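Side-chain contacts in cysteine S-methyltransferase NleE (Escherichia coli O157:H7, PDB 4R29), which is a bacterial cysteine methyltransferase effector that uses S-adenosylmethionine and probably methylates a zinc-finger cysteine of host TAB2 and TAB3, inhibiting NF-kappa-B activation: residues 148-151 and 157-160; 161-166 and 199-204; 190-195 and 214-219. The protein carries 1 engineered substitution. One frame throughout, in Å; residues are numbered along the deposited sequence.

Contact 1: 148-151 and 157-160; sequences VVYR and GEQR
Tyr150 turns its ring onto the backbone of Gly157 and Glu158 by setting CG between its own backbone N and carbonyl carbon (chi1 63°). With chi2 near -83°, CD2 comes against the peptide that joins the two helix residues, 3.4 Å from Gly157 C and 3.3 Å from Glu158 N, while Tyr150 CB lies 3.4 Å from Gly157 O. On the helix side, Glu158 has CG anti to its backbone N and an extended chain beyond it, which carries the carboxylate outward; the touching is left to CB, 3.8 Å from Tyr150 CE2. Next along the strand, the carbonyl of Arg151 faces Gly157, whose CA approaches Arg151 O at 3.2 Å in a nearly straight CA-H...O contact (166° at the hydrogen). Strand and helix are close here, the CA atoms of Arg151 and Gly157 being 4.7 Å apart. One water completes the junction by donating to Arg151 O and accepting from Glu158 N. The guanidinium of Arg151 leads away from the helix to a salt bridge with Asp153. No direct hydrogen bond joins the two segments, so the short turn from strand 145-151 into helix 155-181 is held by ring-to-peptide contact, one CA-H...O contact and a water that gives an early amide of the helix its acceptor.

Contact 2: 161-166 and 199-204; sequences ANRFIE and GEIFSY. With SAM (S-adenosylmethionine), chain E.
Ile201 CD1 presses on the root of Phe164, 3.5 Å from Phe164 CA and 3.6 Å from Phe164 CB. Alongside this, Phe202 brings CZ to within 3.7 Å of Phe164 CD1; the two rings meet obliquely, with centroids 5.7 Å apart and planes at 55°. Ile201 CG2 adds a looser contact with Arg163 CG, where the two side chains cross at about a right angle. The reach of Ile201 follows from its torsions: CG1 stands between the backbone N and the carbonyl carbon (chi1 60°), and an extended chi2 of 169° sends CD1 on to the other helix. Arg163 bends at chi2, and its NH1 meets Glu166 OE2 at 2.8 Å in a salt bridge that lies in the guanidinium plane.

The cofactor forms the next shell. Methionyl O of S-adenosylmethionine sits over one face of the Phe202 ring, 3.4 Å from CD1, and accepts a 2.7 Å hydrogen bond from Tyr204 OH, which is also bonded to Arg89. Phe202 CB lies over one face of the Tyr204 ring, toward its rim. A Schellman motif ends helix 186-201 here: Ser203 takes positive phi, and Tyr204 N bonds back to Gly199 O at 3.1 Å. Arg107, another cofactor-binding residue, hydrogen-bonds Phe202 O. Beyond these, strand 109-114 supplies Met109 and Gln111 against Ile201, Phe202 and Phe164, while Val148 also backs Phe164, which places the contact where helix 155-181 and the end of helix 186-201 meet beside strands 109-114 and 145-151.

Contact 3: 190-195 and 214-219; sequences SEMIIA and KYINNK. With SAM (S-adenosylmethionine), chain E.
Ile216 meets Glu191 and Met192 with different branches, and those two side chains part in different directions from there. Ile216 has CG1 anti to the carbonyl carbon (chi1 -68°); a bend at chi2 then brings CD1 3.8 Å from Glu191 CB, and CG2 is kept for Met192. Glu191 crosses it at about a right angle, then bends at chi2 (-57°) and swings its carboxylate away from the helix partner toward the cofactor ribose. There Glu191 OE2 is modelled only 2.5 Å from O2' of S-adenosylmethionine, a hydrogen bond too short for its exact length to be trusted, and accepts a weak one from O3'. The same oxygen is hydrogen-bonded to Tyr212, and OE1 forms a salt bridge with Lys171, so both oxygens of this buried carboxylate have partners that probably help fix its rotation. Met192 instead curls at chi2 and chi3, bringing CE 3.9 Å from Ile216 CG2 and 3.7 Å from Asn217 CA. The helix segments run antiparallel at 156°, their axes 9.7 Å apart. An acidic residue facing the ribose hydroxyls is a familiar feature of S-adenosylmethionine sites in Rossmann-like methyltransferases; here it is carried by a helix of an antiparallel pair.

In the fold
After the N-terminal helices, the chain lays down strands 109-114 and 131-137, which flank strand 145-151 in the sheet. Contact 1 then closes a short connection of five residues and starts helix 155-181 against the sheet. Contact 2 opens just after it on the same helix and closes a much longer, almost wholly helical excursion, returning the end of helix 186-201 to the early turns of helix 155-181. Contact 3 opens inside that excursion and closes beyond it on helix 206-219, so contacts 2 and 3 cross. Both touch S-adenosylmethionine, contact 2 at its methionyl and adenine parts, contact 3 mainly at the ribose, whereas contact 1 reaches contact 2 through a weak hydrogen bond from Arg160 NH1 to Ile201 O.

Contact 1: 148-151 and 157-160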
loop_
_atom_site.group_PDB
_atom_site.type_symbol
_atom_site.label_atom_id
_atom_site.label_comp_id
_atom_site.label_asym_id
_atom_site.label_seq_id
_atom_site.Cartn_x
_atom_site.Cartn_y
_atom_site.Cartn_z
ATOM N N VAL A 148 2.771 -1.012 -1.820
ATOM C CA VAL A 148 3.059 -2.359 -1.353
ATOM C C VAL A 148 4.386 -2.327 -0.592
ATOM O O VAL A 148 5.458 -2.134 -1.185
ATOM C CB VAL A 148 3.156 -3.367 -2.533
ATOM C CG1 VAL A 148 3.401 -4.788 -2.028
ATOM C CG2 VAL A 148 1.885 -3.329 -3.396
ATOM N N VAL A 149 4.307 -2.504 0.724
ATOM C CA VAL A 149 5.485 -2.437 1.585
ATOM C C VAL A 149 5.919 -3.856 2.011
ATOM O O VAL A 149 5.089 -4.672 2.424
ATOM C CB VAL A 149 5.218 -1.513 2.820
ATOM C CG1 VAL A 149 3.986 -1.985 3.592
ATOM C CG2 VAL A 149 6.458 -1.411 3.747
ATOM N N TYR A 150 7.212 -4.151 1.881
ATOM C CA TYR A 150 7.727 -5.491 2.185
ATOM C C TYR A 150 9.124 -5.505 2.834
ATOM O O TYR A 150 9.894 -4.540 2.716
ATOM C CB TYR A 150 7.703 -6.387 0.937
ATOM C CG TYR A 150 8.581 -5.923 -0.221
ATOM C CD1 TYR A 150 8.120 -4.965 -1.127
ATOM C CD2 TYR A 150 9.861 -6.459 -0.415
ATOM C CE1 TYR A 150 8.896 -4.549 -2.200
ATOM C CE2 TYR A 150 10.664 -6.049 -1.478
ATOM C CZ TYR A 150 10.176 -5.088 -2.368
ATOM O OH TYR A 150 10.960 -4.663 -3.418
ATOM N N ARG A 151 9.423 -6.601 3.536
ATOM C CA ARG A 151 10.751 -6.832 4.116
ATOM C C ARG A 151 11.689 -7.312 3.024
ATOM O O ARG A 151 11.456 -8.359 2.411
ATOM C CB ARG A 151 10.714 -7.916 5.201
ATOM C CG ARG A 151 9.719 -7.703 6.338
ATOM C CD ARG A 151 10.092 -6.534 7.225
ATOM N NE ARG A 151 11.462 -6.613 7.737
ATOM C CZ ARG A 151 11.875 -6.035 8.862
ATOM N NH1 ARG A 151 11.007 -5.364 9.630
ATOM N NH2 ARG A 151 13.150 -6.147 9.235
ATOM N N GLY A 157 9.432 -11.348 1.299
ATOM C CA GLY A 157 9.010 -9.975 1.098
ATOM C C GLY A 157 8.667 -9.666 -0.337
ATOM O O GLY A 157 7.509 -9.414 -0.669
ATOM N N GLU A 158 9.685 -9.687 -1.189
ATOM C CA GLU A 158 9.525 -9.385 -2.595
ATOM C C GLU A 158 8.590 -10.374 -3.290
ATOM O O GLU A 158 7.783 -9.985 -4.126
ATOM C CB GLU A 158 10.892 -9.374 -3.293
ATOM C CG GLU A 158 10.870 -8.678 -4.660
ATOM C CD GLU A 158 12.192 -8.789 -5.412
ATOM O OE1 GLU A 158 12.172 -8.824 -6.661
ATOM O OE2 GLU A 158 13.252 -8.837 -4.756
ATOM N N GLN A 159 8.723 -11.650 -2.957
ATOM C CA GLN A 159 7.872 -12.675 -3.536
ATOM C C GLN A 159 6.406 -12.354 -3.298
ATOM O O GLN A 159 5.611 -12.350 -4.239
ATOM C CB GLN A 159 8.226 -14.075 -2.989
ATOM C CG GLN A 159 9.543 -14.626 -3.545
ATOM C CD GLN A 159 10.058 -15.871 -2.809
ATOM O OE1 GLN A 159 9.305 -16.563 -2.110
ATOM N NE2 GLN A 159 11.352 -16.154 -2.971
ATOM N N ARG A 160 6.053 -12.066 -2.045
ATOM C CA ARG A 160 4.672 -11.720 -1.726
ATOM C C ARG A 160 4.260 -10.422 -2.373
ATOM O O ARG A 160 3.134 -10.304 -2.838
ATOM C CB ARG A 160 4.415 -11.700 -0.211
ATOM C CG ARG A 160 4.344 -13.097 0.350
ATOM C CD ARG A 160 3.870 -13.149 1.770
ATOM N NE ARG A 160 3.803 -14.537 2.199
ATOM C CZ ARG A 160 3.144 -14.961 3.268
ATOM N NH1 ARG A 160 2.476 -14.100 4.033
ATOM N NH2 ARG A 160 3.151 -16.252 3.567
HETATM O O HOH W 1 12.566 -9.861 -0.184
#

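Contact 2: 161-166 and 199-204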
loop_
_atom_site.group_PDB
_atom_site.type_symbol
_atom_site.label_atom_id
_atom_site.label_comp_id
_atom_site.label_asym_id
_atom_site.label_seq_id
_atom_site.Cartn_x
_atom_site.Cartn_y
_atom_site.Cartn_z
ATOM N N ALA A 161 5.170 -9.452 -2.434
ATOM C CA ALA A 161 4.814 -8.180 -3.030
ATOM C C ALA A 161 4.496 -8.414 -4.495
ATOM O O ALA A 161 3.518 -7.892 -5.021
ATOM C CB ALA A 161 5.924 -7.170 -2.878
ATOM N N ASN A 162 5.331 -9.209 -5.151
ATOM C CA ASN A 162 5.106 -9.534 -6.552
ATOM C C ASN A 162 3.802 -10.307 -6.740
ATOM O O ASN A 162 3.010 -10.002 -7.628
ATOM C CB ASN A 162 6.291 -10.328 -7.117
ATOM C CG ASN A 162 7.472 -9.442 -7.464
ATOM O OD1 ASN A 162 7.312 -8.255 -7.768
ATOM N ND2 ASN A 162 8.666 -10.012 -7.416
ATOM N N ARG A 163 3.585 -11.303 -5.890
ATOM C CA ARG A 163 2.375 -12.099 -5.940
ATOM C C ARG A 163 1.124 -11.227 -5.740
ATOM O O ARG A 163 0.090 -11.448 -6.362
ATOM C CB ARG A 163 2.438 -13.208 -4.902
ATOM C CG ARG A 163 1.237 -14.150 -4.906
ATOM C CD ARG A 163 1.287 -15.009 -6.144
ATOM N NE ARG A 163 0.246 -16.033 -6.173
ATOM C CZ ARG A 163 -0.308 -16.483 -7.298
ATOM N NH1 ARG A 163 0.066 -15.989 -8.476
ATOM N NH2 ARG A 163 -1.242 -17.418 -7.247
ATOM N N PHE A 164 1.222 -10.224 -4.889
ATOM C CA PHE A 164 0.106 -9.314 -4.733
ATOM C C PHE A 164 -0.213 -8.593 -6.037
ATOM O O PHE A 164 -1.371 -8.466 -6.413
ATOM C CB PHE A 164 0.378 -8.290 -3.633
ATOM C CG PHE A 164 -0.578 -7.138 -3.644
ATOM C CD1 PHE A 164 -1.844 -7.272 -3.102
ATOM C CD2 PHE A 164 -0.224 -5.927 -4.228
ATOM C CE1 PHE A 164 -2.745 -6.212 -3.115
ATOM C CE2 PHE A 164 -1.113 -4.858 -4.244
ATOM C CZ PHE A 164 -2.380 -5.001 -3.688
ATOM N N ILE A 165 0.818 -8.108 -6.716
ATOM C CA ILE A 165 0.629 -7.361 -7.950
ATOM C C ILE A 165 -0.046 -8.216 -9.039
ATOM O O ILE A 165 -0.915 -7.735 -9.783
ATOM C CB ILE A 165 1.962 -6.764 -8.429
ATOM C CG1 ILE A 165 2.459 -5.729 -7.411
ATOM C CG2 ILE A 165 1.815 -6.126 -9.811
ATOM C CD1 ILE A 165 3.871 -5.223 -7.703
ATOM N N GLU A 166 0.343 -9.485 -9.107
ATOM C CA GLU A 166 -0.325 -10.445 -9.988
ATOM C C GLU A 166 -1.789 -10.618 -9.628
ATOM O O GLU A 166 -2.649 -10.582 -10.508
ATOM C CB GLU A 166 0.342 -11.812 -9.913
ATOM C CG GLU A 166 1.740 -11.836 -10.447
ATOM C CD GLU A 166 2.427 -13.150 -10.136
ATOM O OE1 GLU A 166 3.675 -13.198 -10.206
ATOM O OE2 GLU A 166 1.716 -14.129 -9.813
ATOM N N GLY A 199 -5.601 -13.091 1.195
ATOM C CA GLY A 199 -5.586 -13.283 2.631
ATOM C C GLY A 199 -4.312 -13.993 3.065
ATOM O O GLY A 199 -3.636 -13.595 4.026
ATOM N N GLU A 200 -3.968 -15.036 2.320
ATOM C CA GLU A 200 -2.775 -15.824 2.584
ATOM C C GLU A 200 -1.497 -14.993 2.499
ATOM O O GLU A 200 -0.672 -15.025 3.407
ATOM C CB GLU A 200 -2.741 -17.040 1.656
ATOM C CG GLU A 200 -3.905 -17.989 1.949
ATOM C CD GLU A 200 -4.038 -19.137 0.958
ATOM O OE1 GLU A 200 -3.356 -19.140 -0.078
ATOM O OE2 GLU A 200 -4.845 -20.046 1.222
ATOM N N ILE A 201 -1.335 -14.228 1.424
ATOM C CA ILE A 201 -0.099 -13.464 1.280
ATOM C C ILE A 201 -0.040 -12.297 2.273
ATOM O O ILE A 201 1.036 -11.853 2.630
ATOM C CB ILE A 201 0.192 -13.027 -0.189
ATOM C CG1 ILE A 201 -0.921 -12.136 -0.746
ATOM C CG2 ILE A 201 0.407 -14.261 -1.093
ATOM C CD1 ILE A 201 -0.553 -11.467 -2.096
ATOM N N PHE A 202 -1.198 -11.837 2.746
ATOM C CA PHE A 202 -1.215 -10.821 3.787
ATOM C C PHE A 202 -1.058 -11.417 5.186
ATOM O O PHE A 202 -1.100 -10.685 6.164
ATOM C CB PHE A 202 -2.498 -9.976 3.729
ATOM C CG PHE A 202 -2.545 -8.996 2.575
ATOM C CD1 PHE A 202 -1.509 -8.099 2.358
ATOM C CD2 PHE A 202 -3.639 -8.975 1.713
ATOM C CE1 PHE A 202 -1.566 -7.192 1.309
ATOM C CE2 PHE A 202 -3.698 -8.071 0.661
ATOM C CZ PHE A 202 -2.657 -7.184 0.460
ATOM N N SER A 203 -0.883 -12.734 5.279
ATOM C CA SER A 203 -0.656 -13.393 6.574
ATOM C C SER A 203 -1.854 -13.365 7.520
ATOM O O SER A 203 -1.683 -13.476 8.712
ATOM C CB SER A 203 0.534 -12.769 7.313
ATOM O OG SER A 203 1.722 -12.895 6.571
ATOM N N TYR A 204 -3.064 -13.205 7.008
ATOM C CA TYR A 204 -4.212 -13.209 7.893
ATOM C C TYR A 204 -4.388 -14.617 8.433
ATOM O O TYR A 204 -3.940 -15.591 7.822
ATOM C CB TYR A 204 -5.478 -12.791 7.159
ATOM C CG TYR A 204 -5.459 -11.391 6.620
ATOM C CD1 TYR A 204 -4.524 -10.464 7.059
ATOM C CD2 TYR A 204 -6.384 -10.992 5.659
ATOM C CE1 TYR A 204 -4.512 -9.174 6.552
ATOM C CE2 TYR A 204 -6.381 -9.710 5.158
ATOM C CZ TYR A 204 -5.440 -8.808 5.611
ATOM O OH TYR A 204 -5.447 -7.540 5.109
HETATM N N SAM E . -4.057 -3.038 4.299
HETATM C CA SAM E . -4.227 -4.488 4.196
HETATM C C SAM E . -2.949 -5.233 4.566
HETATM O O SAM E . -3.014 -6.417 4.911
HETATM O OXT SAM E . -1.844 -4.668 4.497
HETATM C CB SAM E . -4.637 -4.927 2.794
HETATM C CG SAM E . -6.068 -4.579 2.415
HETATM S SD SAM E . -6.707 -5.540 1.005
HETATM C CE SAM E . -8.365 -4.809 1.003
HETATM C "C5'" SAM E . -7.117 -7.085 1.854
HETATM C "C4'" SAM E . -7.640 -8.117 0.859
HETATM O "O4'" SAM E . -7.478 -9.424 1.382
HETATM C "C3'" SAM E . -9.124 -7.930 0.559
HETATM O "O3'" SAM E . -9.326 -7.124 -0.586
HETATM C "C2'" SAM E . -9.620 -9.345 0.351
HETATM O "O2'" SAM E . -9.544 -9.594 -1.023
HETATM C "C1'" SAM E . -8.592 -10.235 1.046
HETATM N N9 SAM E . -9.058 -10.798 2.329
HETATM C C8 SAM E . -9.054 -12.124 2.671
HETATM N N7 SAM E . -9.510 -12.260 3.929
HETATM C C5 SAM E . -9.802 -11.029 4.403
HETATM C C6 SAM E . -10.295 -10.600 5.627
HETATM N N6 SAM E . -10.570 -11.482 6.582
HETATM N N1 SAM E . -10.499 -9.256 5.836
HETATM C C2 SAM E . -10.201 -8.345 4.837
HETATM N N3 SAM E . -9.707 -8.775 3.622
HETATM C C4 SAM E . -9.508 -10.099 3.409
#

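Contact 3: 190-195 and 214-219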
loop_
_atom_site.group_PDB
_atom_site.type_symbol
_atom_site.label_atom_id
_atom_site.label_comp_id
_atom_site.label_asym_id
_atom_site.label_seq_id
_atom_site.Cartn_x
_atom_site.Cartn_y
_atom_site.Cartn_z
ATOM N N SER A 190 -15.049 -10.817 -8.404
ATOM C CA SER A 190 -13.600 -10.778 -8.553
ATOM C C SER A 190 -12.942 -11.105 -7.211
ATOM O O SER A 190 -11.894 -11.739 -7.173
ATOM C CB SER A 190 -13.115 -9.433 -9.119
ATOM O OG SER A 190 -13.222 -8.389 -8.159
ATOM N N GLU A 191 -13.585 -10.707 -6.118
ATOM C CA GLU A 191 -13.138 -11.134 -4.788
ATOM C C GLU A 191 -13.190 -12.649 -4.623
ATOM O O GLU A 191 -12.324 -13.230 -3.970
ATOM C CB GLU A 191 -13.984 -10.489 -3.680
ATOM C CG GLU A 191 -13.660 -9.021 -3.401
ATOM C CD GLU A 191 -12.194 -8.798 -3.035
ATOM O OE1 GLU A 191 -11.418 -8.396 -3.911
ATOM O OE2 GLU A 191 -11.819 -9.001 -1.868
ATOM N N MET A 192 -14.224 -13.296 -5.165
ATOM C CA MET A 192 -14.328 -14.734 -4.978
ATOM C C MET A 192 -13.120 -15.382 -5.655
ATOM O O MET A 192 -12.623 -16.410 -5.213
ATOM C CB MET A 192 -15.646 -15.282 -5.543
ATOM C CG MET A 192 -15.822 -16.795 -5.382
ATOM S SD MET A 192 -15.899 -17.380 -3.647
ATOM C CE MET A 192 -17.630 -17.129 -3.195
ATOM N N ILE A 193 -12.627 -14.745 -6.713
ATOM C CA ILE A 193 -11.517 -15.311 -7.473
ATOM C C ILE A 193 -10.151 -15.188 -6.757
ATOM O O ILE A 193 -9.332 -16.119 -6.784
ATOM C CB ILE A 193 -11.392 -14.650 -8.874
ATOM C CG1 ILE A 193 -12.722 -14.699 -9.641
ATOM C CG2 ILE A 193 -10.266 -15.278 -9.649
ATOM C CD1 ILE A 193 -13.036 -16.012 -10.272
ATOM N N ILE A 194 -9.893 -14.051 -6.116
ATOM C CA ILE A 194 -8.542 -13.829 -5.580
ATOM C C ILE A 194 -8.438 -13.586 -4.072
ATOM O O ILE A 194 -7.330 -13.466 -3.545
ATOM C CB ILE A 194 -7.833 -12.685 -6.320
ATOM C CG1 ILE A 194 -8.746 -11.459 -6.410
ATOM C CG2 ILE A 194 -7.394 -13.134 -7.710
ATOM C CD1 ILE A 194 -8.693 -10.569 -5.209
ATOM N N ALA A 195 -9.569 -13.525 -3.374
ATOM C CA ALA A 195 -9.563 -13.040 -1.994
ATOM C C ALA A 195 -8.807 -13.976 -1.046
ATOM O O ALA A 195 -8.047 -13.514 -0.214
ATOM C CB ALA A 195 -10.989 -12.769 -1.482
ATOM N N LYS A 214 -16.815 -16.606 3.350
ATOM C CA LYS A 214 -18.243 -16.791 3.632
ATOM C C LYS A 214 -19.053 -15.504 3.448
ATOM O O LYS A 214 -20.165 -15.541 2.910
ATOM C CB LYS A 214 -18.492 -17.396 5.016
ATOM C CG LYS A 214 -19.953 -17.287 5.458
ATOM C CD LYS A 214 -20.580 -18.646 5.832
ATOM C CE LYS A 214 -20.959 -19.522 4.609
ATOM N NZ LYS A 214 -22.214 -19.115 3.888
ATOM N N TYR A 215 -18.495 -14.374 3.880
ATOM C CA TYR A 215 -19.091 -13.070 3.602
ATOM C C TYR A 215 -19.227 -12.785 2.084
ATOM O O TYR A 215 -20.282 -12.332 1.618
ATOM C CB TYR A 215 -18.285 -11.972 4.293
ATOM C CG TYR A 215 -18.525 -10.581 3.745
ATOM C CD1 TYR A 215 -19.568 -9.774 4.222
ATOM C CD2 TYR A 215 -17.706 -10.071 2.753
ATOM C CE1 TYR A 215 -19.778 -8.494 3.698
ATOM C CE2 TYR A 215 -17.904 -8.809 2.225
ATOM C CZ TYR A 215 -18.929 -8.027 2.689
ATOM O OH TYR A 215 -19.068 -6.776 2.123
ATOM N N ILE A 216 -18.166 -13.046 1.315
ATOM C CA ILE A 216 -18.222 -12.900 -0.146
ATOM C C ILE A 216 -19.270 -13.858 -0.741
ATOM O O ILE A 216 -20.083 -13.478 -1.593
ATOM C CB ILE A 216 -16.846 -13.186 -0.804
ATOM C CG1 ILE A 216 -15.817 -12.107 -0.428
ATOM C CG2 ILE A 216 -16.983 -13.349 -2.339
ATOM C CD1 ILE A 216 -16.300 -10.652 -0.681
ATOM N N ASN A 217 -19.241 -15.108 -0.287
ATOM C CA ASN A 217 -20.193 -16.096 -0.761
ATOM C C ASN A 217 -21.635 -15.632 -0.558
ATOM O O ASN A 217 -22.451 -15.715 -1.464
ATOM C CB ASN A 217 -19.962 -17.450 -0.096
ATOM C CG ASN A 217 -20.979 -18.492 -0.540
ATOM O OD1 ASN A 217 -21.000 -18.914 -1.700
ATOM N ND2 ASN A 217 -21.846 -18.898 0.382
ATOM N N ASN A 218 -21.936 -15.129 0.628
ATOM C CA ASN A 218 -23.263 -14.601 0.901
ATOM C C ASN A 218 -23.694 -13.508 -0.061
ATOM O O ASN A 218 -24.804 -13.536 -0.574
ATOM C CB ASN A 218 -23.362 -14.128 2.342
ATOM C CG ASN A 218 -23.464 -15.286 3.303
ATOM O OD1 ASN A 218 -23.760 -16.409 2.886
ATOM N ND2 ASN A 218 -23.208 -15.035 4.590
ATOM N N LYS A 219 -22.811 -12.553 -0.308
ATOM C CA LYS A 219 -23.037 -11.540 -1.337
ATOM C C LYS A 219 -23.557 -12.061 -2.698
ATOM O O LYS A 219 -24.141 -11.290 -3.460
ATOM C CB LYS A 219 -21.756 -10.749 -1.560
ATOM C CG LYS A 219 -21.899 -9.281 -1.288
ATOM C CD LYS A 219 -21.645 -8.982 0.159
ATOM C CE LYS A 219 -21.894 -7.501 0.400
ATOM N NZ LYS A 219 -21.665 -6.723 -0.890
HETATM N N SAM E . -4.057 -3.038 4.299
HETATM C CA SAM E . -4.227 -4.488 4.196
HETATM C C SAM E . -2.949 -5.233 4.566
HETATM O O SAM E . -3.014 -6.417 4.911
HETATM O OXT SAM E . -1.844 -4.668 4.497
HETATM C CB SAM E . -4.637 -4.927 2.794
HETATM C CG SAM E . -6.068 -4.579 2.415
HETATM S SD SAM E . -6.707 -5.540 1.005
HETATM C CE SAM E . -8.365 -4.809 1.003
HETATM C "C5'" SAM E . -7.117 -7.085 1.854
HETATM C "C4'" SAM E . -7.640 -8.117 0.859
HETATM O "O4'" SAM E . -7.478 -9.424 1.382
HETATM C "C3'" SAM E . -9.124 -7.930 0.559
HETATM O "O3'" SAM E . -9.326 -7.124 -0.586
HETATM C "C2'" SAM E . -9.620 -9.345 0.351
HETATM O "O2'" SAM E . -9.544 -9.594 -1.023
HETATM C "C1'" SAM E . -8.592 -10.235 1.046
HETATM N N9 SAM E . -9.058 -10.798 2.329
HETATM C C8 SAM E . -9.054 -12.124 2.671
HETATM N N7 SAM E . -9.510 -12.260 3.929
HETATM C C5 SAM E . -9.802 -11.029 4.403
HETATM C C6 SAM E . -10.295 -10.600 5.627
HETATM N N6 SAM E . -10.570 -11.482 6.582
HETATM N N1 SAM E . -10.499 -9.256 5.836
HETATM C C2 SAM E . -10.201 -8.345 4.837
HETATM N N3 SAM E . -9.707 -8.775 3.622
HETATM C C4 SAM E . -9.508 -10.099 3.409
#